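PDB 3SQZ: putative hydroxymethylglutaryl-CoA synthase from Streptococcus mutans, which probably makes 3-hydroxy-3-methylglutaryl-CoA by condensing acetyl-CoA with acetoacetyl-CoA, and binds coenzyme A. Local coordinates for residues A[174-188]-A[378-390]. Residues are numbered along the deposited sequence; the frame is centred on the assembly and turned at random.
Sequences IAKYGIGTPGESTQG and VENYEKIFFEEAQ. With COA (coenzyme A), chain D.
Tyr381, Glu382, Phe385 and Phe386 of the short helix 378-385 and its end pack on the loop that leaves strand 166-175 of the thiolase fold and returns as strand 188-198, closing a beta hairpin. The opposite flank of this loop holds coenzyme A: Tyr177 OH and Thr186 OG1 bind its pantetheine arm, Pro182 O its OAP hydroxyl. Tyr381 lays its hydroxyl between two loop side chains, giving its proton to the anti lone pair of Glu184 OE1 (2.6 Å from OH) and receiving Gln187 NE2 at 2.9 Å, in the amide plane. The other ends of both side chains hold backbone: Glu184 OE2 takes Gly180 N from above the carboxylate plane, while Gln187 OE1 accepts both Tyr177 N and Gly178 N. These bonds tie the Tyr381 hydroxyl to the backbone of the coenzyme-binding loop. Glu382 meets Ile179 through its methylene, CG lying 3.6 Å from Ile179 CD1; its carboxylate turns to Arg60, which also salt-bridges Glu184. Phe385 buries the most surface here, its CZ 3.4 Å from Ala175 O, which lies at the ring edge, and CE1 against Ile174 CG2. Lys176 runs over one face of this ring, CE 3.7 Å above the centre, with NZ in cation-pi range. A bend at chi3 (-65°) in the otherwise extended Lys176 chain brings NZ over the helix end, where it meets Phe385 O at 2.7 Å almost head-on (C=O...N 173°). Phe386 CE2 touches Lys176 CG and Gly178 CA, and its CE1 lies 3.6 Å from Ile179 CG1. Beyond it, Lys176 NZ donates to a water that bonds Glu387 O.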
loop_
_atom_site.group_PDB
_atom_site.type_symbol
_atom_site.label_atom_id
_atom_site.label_comp_id
_atom_site.label_asym_id
_atom_site.label_seq_id
_atom_site.Cartn_x
_atom_site.Cartn_y
_atom_site.Cartn_z
ATOM N N ILE A 174 1.894 -1.648 -8.596
ATOM C CA ILE A 174 2.599 -0.672 -9.406
ATOM C C ILE A 174 1.533 0.175 -10.083
ATOM O O ILE A 174 0.758 -0.323 -10.909
ATOM C CB ILE A 174 3.506 -1.352 -10.437
ATOM C CG1 ILE A 174 4.616 -2.110 -9.707
ATOM C CG2 ILE A 174 4.097 -0.322 -11.391
ATOM C CD1 ILE A 174 5.406 -3.040 -10.586
ATOM N N ALA A 175 1.479 1.449 -9.697
ATOM C CA ALA A 175 0.491 2.371 -10.230
ATOM C C ALA A 175 1.049 2.998 -11.498
ATOM O O ALA A 175 2.013 3.761 -11.463
ATOM C CB ALA A 175 0.131 3.420 -9.202
ATOM N N LYS A 176 0.430 2.646 -12.622
ATOM C CA LYS A 176 0.927 2.968 -13.948
ATOM C C LYS A 176 -0.253 3.497 -14.756
ATOM O O LYS A 176 -1.209 2.755 -15.014
ATOM C CB LYS A 176 1.518 1.693 -14.562
ATOM C CG LYS A 176 2.142 1.846 -15.927
ATOM C CD LYS A 176 2.837 0.562 -16.383
ATOM C CE LYS A 176 4.021 0.224 -15.486
ATOM N NZ LYS A 176 4.740 -1.008 -15.926
ATOM N N TYR A 177 -0.198 4.771 -15.146
ATOM C CA TYR A 177 -1.347 5.435 -15.756
ATOM C C TYR A 177 -1.141 5.781 -17.224
ATOM O O TYR A 177 -2.110 5.870 -17.973
ATOM C CB TYR A 177 -1.711 6.709 -15.005
ATOM C CG TYR A 177 -2.366 6.524 -13.657
ATOM C CD1 TYR A 177 -3.736 6.706 -13.497
ATOM C CD2 TYR A 177 -1.614 6.216 -12.538
ATOM C CE1 TYR A 177 -4.327 6.584 -12.255
ATOM C CE2 TYR A 177 -2.194 6.080 -11.298
ATOM C CZ TYR A 177 -3.548 6.269 -11.156
ATOM O OH TYR A 177 -4.107 6.145 -9.901
ATOM N N GLY A 178 0.108 6.018 -17.623
ATOM C CA GLY A 178 0.418 6.307 -19.010
ATOM C C GLY A 178 0.998 7.690 -19.248
ATOM O O GLY A 178 0.662 8.669 -18.573
ATOM N N ILE A 179 1.884 7.766 -20.230
ATOM C CA ILE A 179 2.491 9.029 -20.615
ATOM C C ILE A 179 1.437 10.036 -21.065
ATOM O O ILE A 179 0.592 9.726 -21.907
ATOM C CB ILE A 179 3.501 8.814 -21.754
ATOM C CG1 ILE A 179 4.643 7.921 -21.268
ATOM C CG2 ILE A 179 4.019 10.152 -22.278
ATOM C CD1 ILE A 179 5.563 7.439 -22.361
ATOM N N GLY A 180 1.491 11.247 -20.513
ATOM C CA GLY A 180 0.621 12.318 -20.959
ATOM C C GLY A 180 -0.769 12.293 -20.349
ATOM O O GLY A 180 -1.580 13.167 -20.635
ATOM N N THR A 181 -1.052 11.304 -19.503
ATOM C CA THR A 181 -2.368 11.203 -18.878
ATOM C C THR A 181 -2.418 12.019 -17.594
ATOM O O THR A 181 -1.383 12.294 -16.988
ATOM C CB THR A 181 -2.725 9.748 -18.520
ATOM O OG1 THR A 181 -1.844 9.273 -17.496
ATOM C CG2 THR A 181 -2.628 8.842 -19.743
ATOM N N PRO A 182 -3.626 12.400 -17.159
ATOM C CA PRO A 182 -3.702 13.115 -15.882
ATOM C C PRO A 182 -3.096 12.294 -14.740
ATOM O O PRO A 182 -2.466 12.864 -13.853
ATOM C CB PRO A 182 -5.208 13.316 -15.690
ATOM C CG PRO A 182 -5.750 13.363 -17.083
ATOM C CD PRO A 182 -4.928 12.359 -17.848
ATOM N N GLY A 183 -3.266 10.977 -14.770
ATOM C CA GLY A 183 -2.762 10.128 -13.709
ATOM C C GLY A 183 -1.265 9.878 -13.722
ATOM O O GLY A 183 -0.750 9.244 -12.809
ATOM N N GLU A 184 -0.559 10.373 -14.736
ATOM C CA GLU A 184 0.876 10.137 -14.803
ATOM C C GLU A 184 1.579 10.641 -13.547
ATOM O O GLU A 184 2.567 10.052 -13.084
ATOM C CB GLU A 184 1.474 10.805 -16.041
ATOM C CG GLU A 184 2.884 10.342 -16.306
ATOM C CD GLU A 184 3.511 10.953 -17.549
ATOM O OE1 GLU A 184 4.562 10.436 -17.971
ATOM O OE2 GLU A 184 2.974 11.937 -18.109
ATOM N N SER A 185 1.062 11.734 -12.999
ATOM C CA SER A 185 1.642 12.329 -11.810
ATOM C C SER A 185 1.303 11.579 -10.521
ATOM O O SER A 185 1.847 11.914 -9.472
ATOM C CB SER A 185 1.187 13.777 -11.686
ATOM O OG SER A 185 -0.221 13.824 -11.642
ATOM N N THR A 186 0.398 10.599 -10.593
ATOM C CA THR A 186 0.031 9.798 -9.423
ATOM C C THR A 186 0.392 8.329 -9.621
ATOM O O THR A 186 -0.343 7.416 -9.205
ATOM C CB THR A 186 -1.456 9.970 -9.028
ATOM O OG1 THR A 186 -2.313 9.590 -10.111
ATOM C CG2 THR A 186 -1.726 11.416 -8.662
ATOM N N GLN A 187 1.557 8.118 -10.227
ATOM C CA GLN A 187 2.143 6.791 -10.379
ATOM C C GLN A 187 2.961 6.426 -9.138
ATOM O O GLN A 187 3.081 7.233 -8.209
ATOM C CB GLN A 187 2.957 6.745 -11.677
ATOM C CG GLN A 187 2.026 6.787 -12.884
ATOM C CD GLN A 187 2.699 6.833 -14.241
ATOM O OE1 GLN A 187 2.176 6.268 -15.202
ATOM N NE2 GLN A 187 3.826 7.534 -14.348
ATOM N N GLY A 188 3.493 5.205 -9.092
ATOM C CA GLY A 188 4.291 4.766 -7.963
ATOM C C GLY A 188 4.429 3.258 -7.941
ATOM O O GLY A 188 3.906 2.559 -8.816
ATOM N N VAL A 378 13.261 11.883 -17.495
ATOM C CA VAL A 378 11.937 11.558 -17.997
ATOM C C VAL A 378 12.055 10.586 -19.175
ATOM O O VAL A 378 11.285 9.633 -19.283
ATOM C CB VAL A 378 11.126 12.822 -18.341
ATOM C CG1 VAL A 378 9.817 12.461 -19.028
ATOM C CG2 VAL A 378 10.889 13.638 -17.070
ATOM N N GLU A 379 13.029 10.809 -20.049
ATOM C CA GLU A 379 13.251 9.906 -21.179
ATOM C C GLU A 379 13.480 8.461 -20.742
ATOM O O GLU A 379 12.886 7.529 -21.297
ATOM C CB GLU A 379 14.440 10.382 -22.013
ATOM C CG GLU A 379 14.171 11.644 -22.794
ATOM N N ASN A 380 14.343 8.265 -19.755
ATOM C CA ASN A 380 14.613 6.914 -19.274
ATOM C C ASN A 380 13.467 6.322 -18.475
ATOM O O ASN A 380 13.215 5.115 -18.556
ATOM C CB ASN A 380 15.919 6.855 -18.488
ATOM C CG ASN A 380 17.128 6.901 -19.392
ATOM O OD1 ASN A 380 17.083 6.409 -20.522
ATOM N ND2 ASN A 380 18.212 7.492 -18.910
ATOM N N TYR A 381 12.758 7.159 -17.720
ATOM C CA TYR A 381 11.560 6.698 -17.026
ATOM C C TYR A 381 10.521 6.186 -18.029
ATOM O O TYR A 381 9.903 5.143 -17.816
ATOM C CB TYR A 381 10.983 7.800 -16.117
ATOM C CG TYR A 381 9.482 7.965 -16.230
ATOM C CD1 TYR A 381 8.614 7.092 -15.581
ATOM C CD2 TYR A 381 8.934 8.978 -17.003
ATOM C CE1 TYR A 381 7.242 7.230 -15.709
ATOM C CE2 TYR A 381 7.570 9.123 -17.135
ATOM C CZ TYR A 381 6.725 8.249 -16.482
ATOM O OH TYR A 381 5.362 8.376 -16.617
ATOM N N GLU A 382 10.346 6.899 -19.137
ATOM C CA GLU A 382 9.373 6.481 -20.143
ATOM C C GLU A 382 9.724 5.115 -20.711
ATOM O O GLU A 382 8.858 4.255 -20.897
ATOM C CB GLU A 382 9.282 7.505 -21.270
ATOM C CG GLU A 382 8.585 8.782 -20.869
ATOM C CD GLU A 382 8.628 9.840 -21.946
ATOM O OE1 GLU A 382 9.361 9.662 -22.939
ATOM O OE2 GLU A 382 7.933 10.855 -21.795
ATOM N N LYS A 383 11.002 4.911 -20.986
ATOM C CA LYS A 383 11.454 3.658 -21.564
ATOM C C LYS A 383 11.348 2.511 -20.564
ATOM O O LYS A 383 10.910 1.414 -20.910
ATOM C CB LYS A 383 12.893 3.792 -22.063
ATOM C CG LYS A 383 13.031 4.646 -23.313
ATOM N N ILE A 384 11.758 2.765 -19.328
ATOM C CA ILE A 384 11.817 1.713 -18.328
ATOM C C ILE A 384 10.433 1.360 -17.776
ATOM O O ILE A 384 10.067 0.185 -17.688
ATOM C CB ILE A 384 12.786 2.111 -17.195
ATOM C CG1 ILE A 384 14.225 2.108 -17.726
ATOM C CG2 ILE A 384 12.653 1.181 -16.009
ATOM C CD1 ILE A 384 15.242 2.709 -16.775
ATOM N N PHE A 385 9.650 2.364 -17.402
ATOM C CA PHE A 385 8.395 2.079 -16.715
ATOM C C PHE A 385 7.387 1.400 -17.632
ATOM O O PHE A 385 6.587 0.584 -17.176
ATOM C CB PHE A 385 7.802 3.369 -16.149
ATOM C CG PHE A 385 6.807 3.171 -15.021
ATOM C CD1 PHE A 385 7.057 2.278 -13.979
ATOM C CD2 PHE A 385 5.646 3.933 -14.973
ATOM C CE1 PHE A 385 6.158 2.149 -12.924
ATOM C CE2 PHE A 385 4.762 3.805 -13.923
ATOM C CZ PHE A 385 5.015 2.908 -12.903
ATOM N N PHE A 386 7.430 1.728 -18.921
ATOM C CA PHE A 386 6.427 1.239 -19.858
ATOM C C PHE A 386 6.915 0.097 -20.735
ATOM O O PHE A 386 6.211 -0.351 -21.638
ATOM C CB PHE A 386 5.839 2.394 -20.671
ATOM C CG PHE A 386 5.158 3.413 -19.814
ATOM C CD1 PHE A 386 5.801 4.594 -19.475
ATOM C CD2 PHE A 386 3.901 3.161 -19.283
ATOM C CE1 PHE A 386 5.185 5.527 -18.652
ATOM C CE2 PHE A 386 3.287 4.090 -18.462
ATOM C CZ PHE A 386 3.932 5.272 -18.143
ATOM N N GLU A 387 8.110 -0.402 -20.443
ATOM C CA GLU A 387 8.608 -1.576 -21.144
ATOM C C GLU A 387 7.636 -2.742 -20.965
ATOM O O GLU A 387 7.080 -2.934 -19.883
ATOM C CB GLU A 387 9.990 -1.962 -20.612
ATOM C CG GLU A 387 10.603 -3.120 -21.372
ATOM C CD GLU A 387 11.981 -3.511 -20.891
ATOM O OE1 GLU A 387 12.609 -2.738 -20.133
ATOM O OE2 GLU A 387 12.438 -4.607 -21.279
ATOM N N GLU A 388 7.417 -3.503 -22.035
ATOM C CA GLU A 388 6.618 -4.721 -21.965
ATOM C C GLU A 388 7.452 -5.891 -22.473
ATOM O O GLU A 388 8.390 -5.701 -23.249
ATOM C CB GLU A 388 5.310 -4.573 -22.755
ATOM C CG GLU A 388 4.394 -3.489 -22.182
ATOM C CD GLU A 388 3.020 -3.434 -22.832
ATOM O OE1 GLU A 388 2.643 -2.349 -23.325
ATOM O OE2 GLU A 388 2.306 -4.459 -22.824
ATOM N N ALA A 389 7.129 -7.095 -22.011
ATOM C CA ALA A 389 7.876 -8.279 -22.413
ATOM C C ALA A 389 7.720 -8.544 -23.901
ATOM O O ALA A 389 6.627 -8.429 -24.453
ATOM C CB ALA A 389 7.427 -9.489 -21.609
ATOM N N GLN A 390 8.827 -8.889 -24.547
ATOM C CA GLN A 390 8.803 -9.239 -25.959
ATOM C C GLN A 390 8.926 -10.754 -26.105
ATOM O O GLN A 390 10.019 -11.313 -26.019
ATOM C CB GLN A 390 9.932 -8.522 -26.701
ATOM C CG GLN A 390 9.938 -7.011 -26.502
ATOM C CD GLN A 390 8.623 -6.362 -26.903
ATOM O OE1 GLN A 390 8.015 -5.627 -26.119
ATOM N NE2 GLN A 390 8.182 -6.624 -28.130
HETATM N N1A COA D . -0.222 25.641 -7.899
HETATM C C2A COA D . -0.836 24.943 -6.920
HETATM N N3A COA D . -1.804 24.007 -7.239
HETATM C C4A COA D . -2.130 23.796 -8.544
HETATM C C5A COA D . -1.501 24.514 -9.561
HETATM C C6A COA D . -0.561 25.423 -9.250
HETATM N N6A COA D . 0.099 26.163 -10.284
HETATM N N7A COA D . -2.016 24.105 -10.764
HETATM C C8A COA D . -2.938 23.167 -10.528
HETATM N N9A COA D . -3.009 23.001 -9.122
HETATM C C1B COA D . -3.778 21.980 -8.423
HETATM C C2B COA D . -5.267 22.113 -7.999
HETATM O O2B COA D . -6.023 23.229 -7.851
HETATM C C3B COA D . -5.481 20.790 -7.285
HETATM O O3B COA D . -5.791 20.632 -5.957
HETATM P P3B COA D . -7.205 20.904 -5.397
HETATM O O7A COA D . -8.145 19.705 -5.789
HETATM O O8A COA D . -6.999 20.962 -3.850
HETATM O O9A COA D . -7.730 22.209 -5.935
HETATM C C4B COA D . -4.603 19.884 -8.060
HETATM O O4B COA D . -3.365 20.622 -8.090
HETATM C C5B COA D . -5.055 18.940 -9.123
HETATM O O5B COA D . -5.456 19.770 -10.179
HETATM P P1A COA D . -6.043 19.137 -11.504
HETATM O O1A COA D . -7.290 18.227 -11.163
HETATM O O2A COA D . -6.418 20.239 -12.474
HETATM O O3A COA D . -4.876 18.231 -12.099
HETATM P P2A COA D . -5.087 17.074 -13.166
HETATM O O4A COA D . -6.250 17.429 -14.165
HETATM O O5A COA D . -3.797 16.862 -13.926
HETATM O O6A COA D . -5.474 15.727 -12.395
HETATM C CBP COA D . -5.491 14.092 -10.598
HETATM C CCP COA D . -5.057 15.452 -11.084
HETATM C CDP COA D . -6.981 14.038 -10.580
HETATM C CEP COA D . -4.970 13.838 -9.204
HETATM C CAP COA D . -4.930 13.074 -11.550
HETATM O OAP COA D . -3.576 12.921 -11.400
HETATM C C9P COA D . -5.644 11.739 -11.477
HETATM O O9P COA D . -6.756 11.554 -11.960
HETATM N N8P COA D . -4.890 10.651 -10.828
HETATM C C7P COA D . -5.511 9.373 -10.538
HETATM C C6P COA D . -6.512 9.422 -9.402
HETATM C C5P COA D . -7.050 8.045 -9.010
HETATM O O5P COA D . -6.434 7.035 -9.266
HETATM N N4P COA D . -8.266 7.974 -8.247
HETATM C C3P COA D . -8.751 6.672 -7.765
HETATM C C2P COA D . -8.682 6.437 -6.282
HETATM S S1P COA D . -9.284 7.739 -5.257
HETATM O O HOH W 1 4.569 -1.708 -18.815
#